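Long-range contact in exopolygalacturonase (Yersinia enterocolitica, PDB 2UVF), which cleaves polygalacturonan, the backbone of pectin, from the chain end as a family 28 glycoside hydrolase, probably releasing digalacturonic acid: residues Ile383-Ser388 against Asp403-Ala408. Sequence-based numbering, arbitrary orientation.
Sequences IEFGNS and DCINFA. With ADA (alpha-D-galactopyranuronic acid), chain C.
Strands 383-386 and 405-408 are neighbouring rungs in the substrate-binding wall of a right-handed parallel beta-helix, flanked by strands 357-360 and 438-441. Their axes run parallel 4.7 Å apart, and five backbone hydrogen bonds fix the register. Asn-406 straddles Glu-384: its N donates almost straight (174°) to Ile-383 O and its O accepts from Phe-385 N at 2.8 Å. Ala-408 N reaches Phe-385 O at 2.7 Å, and Asn-387 N closes the pairing on Ala-408 O.

Ile-383, Ile-405, Phe-385 and Phe-407 share the face turned into the helix. Both phenylalanines set CG anti to their carbonyl carbon, so the rings lean the same way; their planes differ by 18°, but centroids 5.6 Å apart leave little overlap. Phe-385 CD2 meets Phe-407 CE1 at 3.4 Å, Ile-405 CG2 lies at the Phe-385 ring edge, and Ile-383 CG2 covers one face near the rim.

Glu-384, Asn-406 and Ala-408 occupy the opposite, sugar-binding face. With CG anti to its backbone N (chi1 -178°), Asn-406 presents OD1 to galacturonate O3, which donates at 2.7 Å, while its ND2 bonds weakly to Asp-403 OD2. The extended Glu-384 chain brings CD within 3.3 Å of the same O3, a packing contact, and its carboxylate close to Asp-381, possibly raising one pKa. A polar sugar-binding face backed by an apolar interior characterises the family 28 beta-helix cleft.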
ATOM      1  N   ILE A 383      -1.725   3.415   0.515  1.00 28.66           N
ATOM      2  CA  ILE A 383      -2.691   2.537   1.157  1.00 29.32           C
ATOM      3  C   ILE A 383      -2.274   2.304   2.598  1.00 29.76           C
ATOM      4  O   ILE A 383      -1.140   1.887   2.862  1.00 29.71           O
ATOM      5  CB  ILE A 383      -2.861   1.165   0.420  1.00 29.90           C
ATOM      6  CG1 ILE A 383      -3.203   1.354  -1.077  1.00 29.08           C
ATOM      7  CG2 ILE A 383      -3.948   0.318   1.128  1.00 29.98           C
ATOM      8  CD1 ILE A 383      -3.142   0.094  -1.942  1.00 30.15           C
ATOM      9  N   GLU A 384      -3.182   2.602   3.530  1.00 29.50           N
ATOM     10  CA  GLU A 384      -3.012   2.189   4.925  1.00 28.94           C
ATOM     11  C   GLU A 384      -3.735   0.883   5.185  1.00 28.60           C
ATOM     12  O   GLU A 384      -4.894   0.748   4.810  1.00 28.38           O
ATOM     13  CB  GLU A 384      -3.551   3.243   5.896  1.00 28.73           C
ATOM     14  CG  GLU A 384      -2.771   4.505   5.908  1.00 28.60           C
ATOM     15  CD  GLU A 384      -3.297   5.494   6.895  1.00 27.92           C
ATOM     16  OE1 GLU A 384      -4.311   5.214   7.564  1.00 30.39           O
ATOM     17  OE2 GLU A 384      -2.682   6.558   7.013  1.00 29.38           O
ATOM     18  N   PHE A 385      -3.036  -0.069   5.813  1.00 28.54           N
ATOM     19  CA  PHE A 385      -3.646  -1.273   6.348  1.00 28.97           C
ATOM     20  C   PHE A 385      -3.587  -1.182   7.887  1.00 29.08           C
ATOM     21  O   PHE A 385      -2.511  -1.058   8.477  1.00 28.68           O
ATOM     22  CB  PHE A 385      -2.969  -2.540   5.811  1.00 28.88           C
ATOM     23  CG  PHE A 385      -3.216  -2.806   4.342  1.00 30.09           C
ATOM     24  CD1 PHE A 385      -4.495  -3.121   3.880  1.00 30.12           C
ATOM     25  CD2 PHE A 385      -2.159  -2.763   3.421  1.00 29.86           C
ATOM     26  CE1 PHE A 385      -4.736  -3.365   2.517  1.00 29.68           C
ATOM     27  CE2 PHE A 385      -2.384  -3.009   2.061  1.00 28.97           C
ATOM     28  CZ  PHE A 385      -3.679  -3.315   1.610  1.00 29.67           C
ATOM     29  N   GLY A 386      -4.758  -1.193   8.526  1.00 29.36           N
ATOM     30  CA  GLY A 386      -4.849  -0.979   9.970  1.00 29.41           C
ATOM     31  C   GLY A 386      -5.641  -2.047  10.697  1.00 29.54           C
ATOM     32  O   GLY A 386      -6.858  -2.177  10.496  1.00 29.58           O
ATOM     33  N   ASN A 387      -4.958  -2.811  11.543  1.00 29.60           N
ATOM     34  CA  ASN A 387      -5.589  -3.915  12.298  1.00 30.85           C
ATOM     35  C   ASN A 387      -6.419  -4.817  11.390  1.00 30.84           C
ATOM     36  O   ASN A 387      -7.505  -5.277  11.764  1.00 30.99           O
ATOM     37  CB  ASN A 387      -6.435  -3.389  13.492  1.00 30.37           C
ATOM     38  CG  ASN A 387      -5.591  -2.676  14.529  1.00 31.48           C
ATOM     39  OD1 ASN A 387      -5.167  -3.277  15.514  1.00 32.29           O
ATOM     40  ND2 ASN A 387      -5.299  -1.397  14.288  1.00 31.55           N
ATOM     41  N   SER A 388      -5.876  -5.062  10.194  1.00 31.04           N
ATOM     42  CA  SER A 388      -6.543  -5.832   9.151  1.00 31.27           C
ATOM     43  C   SER A 388      -5.908  -7.209   8.991  1.00 32.02           C
ATOM     44  O   SER A 388      -4.865  -7.500   9.573  1.00 31.46           O
ATOM     45  CB  SER A 388      -6.512  -5.061   7.826  1.00 31.00           C
ATOM     46  OG  SER A 388      -7.228  -3.856   7.953  1.00 30.34           O
ATOM     47  N   ASP A 403       3.982   7.564   2.987  1.00 25.54           N
ATOM     48  CA  ASP A 403       4.382   6.160   2.842  1.00 26.24           C
ATOM     49  C   ASP A 403       3.564   5.598   1.692  1.00 26.51           C
ATOM     50  O   ASP A 403       2.426   6.011   1.502  1.00 27.21           O
ATOM     51  CB  ASP A 403       4.080   5.338   4.105  1.00 26.31           C
ATOM     52  CG  ASP A 403       4.871   5.799   5.330  1.00 28.29           C
ATOM     53  OD1 ASP A 403       5.989   6.363   5.153  1.00 30.09           O
ATOM     54  OD2 ASP A 403       4.395   5.562   6.476  1.00 26.83           O
ATOM     55  N   CYS A 404       4.138   4.672   0.930  1.00 25.64           N
ATOM     56  CA  CYS A 404       3.409   4.028  -0.148  1.00 25.57           C
ATOM     57  C   CYS A 404       2.424   3.005   0.398  1.00 26.10           C
ATOM     58  O   CYS A 404       1.234   3.114   0.150  1.00 26.98           O
ATOM     59  CB  CYS A 404       4.374   3.404  -1.166  1.00 24.57           C
ATOM     60  SG  CYS A 404       5.578   4.573  -1.899  1.00 23.30           S
ATOM     61  N   ILE A 405       2.927   1.983   1.084  1.00 26.60           N
ATOM     62  CA  ILE A 405       2.080   1.036   1.789  1.00 27.03           C
ATOM     63  C   ILE A 405       2.480   1.094   3.260  1.00 28.00           C
ATOM     64  O   ILE A 405       3.654   0.924   3.611  1.00 27.28           O
ATOM     65  CB  ILE A 405       2.157  -0.419   1.227  1.00 27.65           C
ATOM     66  CG1 ILE A 405       1.777  -0.449  -0.256  1.00 27.01           C
ATOM     67  CG2 ILE A 405       1.263  -1.389   2.045  1.00 25.59           C
ATOM     68  CD1 ILE A 405       2.241  -1.715  -0.970  1.00 26.49           C
ATOM     69  N   ASN A 406       1.497   1.399   4.104  1.00 28.05           N
ATOM     70  CA  ASN A 406       1.735   1.501   5.527  1.00 28.46           C
ATOM     71  C   ASN A 406       0.937   0.444   6.274  1.00 28.43           C
ATOM     72  O   ASN A 406      -0.204   0.160   5.916  1.00 28.22           O
ATOM     73  CB  ASN A 406       1.327   2.892   6.020  1.00 28.59           C
ATOM     74  CG  ASN A 406       1.606   3.080   7.489  1.00 28.06           C
ATOM     75  OD1 ASN A 406       0.747   2.845   8.335  1.00 28.07           O
ATOM     76  ND2 ASN A 406       2.815   3.481   7.803  1.00 26.60           N
ATOM     77  N   PHE A 407       1.537  -0.135   7.308  1.00 28.51           N
ATOM     78  CA  PHE A 407       0.814  -1.076   8.195  1.00 28.54           C
ATOM     79  C   PHE A 407       0.749  -0.532   9.595  1.00 28.43           C
ATOM     80  O   PHE A 407       1.752  -0.113  10.144  1.00 28.54           O
ATOM     81  CB  PHE A 407       1.458  -2.458   8.198  1.00 27.91           C
ATOM     82  CG  PHE A 407       1.478  -3.100   6.853  1.00 28.53           C
ATOM     83  CD1 PHE A 407       0.348  -3.739   6.364  1.00 25.83           C
ATOM     84  CD2 PHE A 407       2.634  -3.053   6.064  1.00 27.74           C
ATOM     85  CE1 PHE A 407       0.372  -4.328   5.111  1.00 28.18           C
ATOM     86  CE2 PHE A 407       2.659  -3.641   4.815  1.00 28.65           C
ATOM     87  CZ  PHE A 407       1.521  -4.271   4.327  1.00 27.24           C
ATOM     88  N   ALA A 408      -0.448  -0.516  10.155  1.00 29.27           N
ATOM     89  CA  ALA A 408      -0.671   0.030  11.489  1.00 30.24           C
ATOM     90  C   ALA A 408      -1.387  -1.011  12.363  1.00 30.95           C
ATOM     91  O   ALA A 408      -2.232  -1.757  11.874  1.00 29.86           O
ATOM     92  CB  ALA A 408      -1.505   1.285  11.398  1.00 29.65           C
TER
HETATM   93  C1  ADA C   2       0.375   6.935  11.498  1.00 48.63           C
HETATM   94  C2  ADA C   2       0.064   5.523  10.959  1.00 49.10           C
HETATM   95  C3  ADA C   2      -0.932   5.680   9.792  1.00 48.76           C
HETATM   96  C4  ADA C   2      -2.231   6.389  10.286  1.00 47.80           C
HETATM   97  C5  ADA C   2      -1.874   7.765  10.889  1.00 46.90           C
HETATM   98  C6  ADA C   2      -3.019   8.636  11.475  1.00 46.04           C
HETATM   99  O2  ADA C   2       1.266   4.837  10.557  1.00 46.13           O
HETATM  100  O3  ADA C   2      -1.209   4.419   9.189  1.00 50.89           O
HETATM  101  O4  ADA C   2      -2.933   5.590  11.245  1.00 46.13           O
HETATM  102  O5  ADA C   2      -0.842   7.634  11.915  1.00 47.28           O
HETATM  103  O6B ADA C   2      -2.822   9.118  12.612  1.00 45.16           O
HETATM  104  O6A ADA C   2      -4.056   8.825  10.793  1.00 43.57           O